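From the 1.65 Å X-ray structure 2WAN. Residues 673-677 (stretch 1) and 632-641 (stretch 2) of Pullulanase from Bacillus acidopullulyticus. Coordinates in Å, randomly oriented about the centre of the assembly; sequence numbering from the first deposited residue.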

# COMPACT_ATOMS: atom_id res chain seq x y z
N GLY A 673 -5.70 -14.81 -0.64
CA GLY A 673 -5.21 -15.75 0.36
C GLY A 673 -4.20 -15.17 1.34
O GLY A 673 -3.70 -15.90 2.21
N LEU A 674 -3.90 -13.87 1.24
CA LEU A 674 -2.85 -13.28 2.10
C LEU A 674 -3.34 -12.79 3.46
O LEU A 674 -2.53 -12.46 4.34
CB LEU A 674 -2.13 -12.14 1.39
CG LEU A 674 -1.36 -12.51 0.11
CD1 LEU A 674 -0.52 -11.31 -0.34
CD2 LEU A 674 -0.51 -13.78 0.31
N GLY A 675 -4.66 -12.71 3.63
CA GLY A 675 -5.24 -12.20 4.90
C GLY A 675 -5.28 -10.67 4.93
O GLY A 675 -5.27 -10.06 6.01
N ILE A 676 -5.36 -10.08 3.75
CA ILE A 676 -5.43 -8.62 3.59
C ILE A 676 -6.48 -8.26 2.53
O ILE A 676 -6.81 -9.07 1.66
CB ILE A 676 -4.07 -8.00 3.17
CG1 ILE A 676 -3.76 -8.29 1.68
CG2 ILE A 676 -2.92 -8.43 4.14
CD1 ILE A 676 -2.40 -7.72 1.16
N GLY A 677 -6.99 -7.03 2.61
CA GLY A 677 -7.99 -6.53 1.67
C GLY A 677 -7.53 -5.37 0.81
O GLY A 677 -6.53 -4.72 1.10
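Stretch 2 (632-641) MAKISNELHA

Stretch 2 is helical throughout and forms part of a longer helix, held by regular i to i+4 backbone hydrogen bonds such as Ser636 N to Met632 O (2.9 Å) and His640 N to Ser636 O (2.8 Å). Stretch 1 packs against one flank of this helix as an irregular segment, with Gly673 and Gly675 both at positive phi. The backbones come nearest at Leu674 and Ala633, whose CA atoms are 5.5 Å apart, and at Gly675 and Ser636, 6.1 Å between CA atoms. Met632, Ser636 and His640, spaced one helical turn apart, all direct their CA-to-CB bonds toward stretch 1.

Ser636, with chi1 in t, donates a hydrogen bond from OG to Leu674 O at 2.8 Å, though the position of OG is less certain in the model. Water 1 bridges Leu674 O (2.8 Å from the water O) and Asn637 OD1 (2.9 Å from the water O). One turn on, the edge of the His640 ring meets the next carbonyl, NE2 donating a weak but nearly linear hydrogen bond to Gly675 O at 3.3 Å. The backbone angles of Gly675 by themselves call for glycine, since a CB would be jammed against the carbonyl O of Leu674; an ideal CB would also fall 2.7 Å from Ser636 OG. Apolar contacts complete the interface: Ile676 CD1 lies 3.7 Å from Met632 CB, and Leu674 CD2 4.1 Å from Ala633 CB. Ile676 CG2 also lies 3.9 Å from Ser636 CB.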

# COMPACT_ATOMS: atom_id res chain seq x y z
N MET A 632 3.67 -7.85 2.33
CA MET A 632 2.32 -7.87 2.90
C MET A 632 1.97 -9.22 3.53
O MET A 632 1.27 -9.29 4.53
CB MET A 632 1.26 -7.48 1.87
CG MET A 632 1.31 -6.02 1.38
SD MET A 632 1.50 -4.80 2.71
CE MET A 632 0.22 -5.25 3.85
N ALA A 633 2.43 -10.30 2.90
CA ALA A 633 2.25 -11.62 3.46
C ALA A 633 2.92 -11.69 4.84
O ALA A 633 2.37 -12.25 5.77
CB ALA A 633 2.81 -12.69 2.50
N LYS A 634 4.13 -11.12 4.95
CA LYS A 634 4.85 -11.17 6.23
C LYS A 634 4.19 -10.30 7.30
O LYS A 634 4.11 -10.70 8.47
CB LYS A 634 6.31 -10.78 6.08
CG LYS A 634 7.16 -11.82 5.39
CD LYS A 634 8.61 -11.34 5.33
CE LYS A 634 9.54 -12.44 4.85
NZ LYS A 634 10.92 -11.90 4.79
N ILE A 635 3.75 -9.10 6.90
CA ILE A 635 3.00 -8.24 7.81
C ILE A 635 1.77 -8.98 8.34
O ILE A 635 1.54 -9.04 9.55
CB ILE A 635 2.59 -6.91 7.13
CG1 ILE A 635 3.83 -6.02 6.93
CG2 ILE A 635 1.47 -6.18 7.94
CD1 ILE A 635 3.59 -4.80 6.05
N SER A 636 0.98 -9.54 7.42
CA SER A 636 -0.23 -10.27 7.80
C SER A 636 0.09 -11.44 8.73
O SER A 636 -0.52 -11.59 9.79
CB SER A 636 -0.97 -10.76 6.53
OG SER A 636 -2.11 -11.52 6.89
N ASN A 637 1.08 -12.26 8.36
CA ASN A 637 1.45 -13.41 9.19
C ASN A 637 1.92 -13.03 10.60
O ASN A 637 1.53 -13.66 11.58
CB ASN A 637 2.48 -14.29 8.46
CG ASN A 637 1.88 -15.01 7.25
OD1 ASN A 637 0.67 -15.04 7.06
ND2 ASN A 637 2.74 -15.58 6.42
N GLU A 638 2.78 -12.01 10.70
CA GLU A 638 3.29 -11.57 12.00
C GLU A 638 2.18 -11.00 12.87
O GLU A 638 2.05 -11.37 14.05
CB GLU A 638 4.42 -10.55 11.86
CG GLU A 638 5.72 -11.15 11.34
CD GLU A 638 6.92 -10.25 11.53
OE1 GLU A 638 6.81 -9.18 12.19
OE2 GLU A 638 7.99 -10.62 11.00
N LEU A 639 1.37 -10.11 12.30
CA LEU A 639 0.31 -9.51 13.10
C LEU A 639 -0.80 -10.50 13.47
O LEU A 639 -1.32 -10.44 14.59
CB LEU A 639 -0.25 -8.24 12.44
CG LEU A 639 0.79 -7.13 12.29
CD1 LEU A 639 0.14 -5.96 11.58
CD2 LEU A 639 1.41 -6.70 13.64
N HIS A 640 -1.14 -11.43 12.56
CA HIS A 640 -2.20 -12.41 12.87
C HIS A 640 -1.73 -13.44 13.91
O HIS A 640 -2.54 -14.03 14.61
CB HIS A 640 -2.73 -13.11 11.60
CG HIS A 640 -3.53 -12.20 10.71
ND1 HIS A 640 -4.49 -11.33 11.18
CD2 HIS A 640 -3.51 -12.04 9.36
CE1 HIS A 640 -5.02 -10.67 10.16
NE2 HIS A 640 -4.45 -11.09 9.05
N ALA A 641 -0.42 -13.63 14.00
CA ALA A 641 0.14 -14.45 15.08
C ALA A 641 -0.07 -13.82 16.46
O ALA A 641 -0.22 -14.53 17.46
CB ALA A 641 1.64 -14.73 14.83
O HOH W 1 -0.24 -14.02 4.46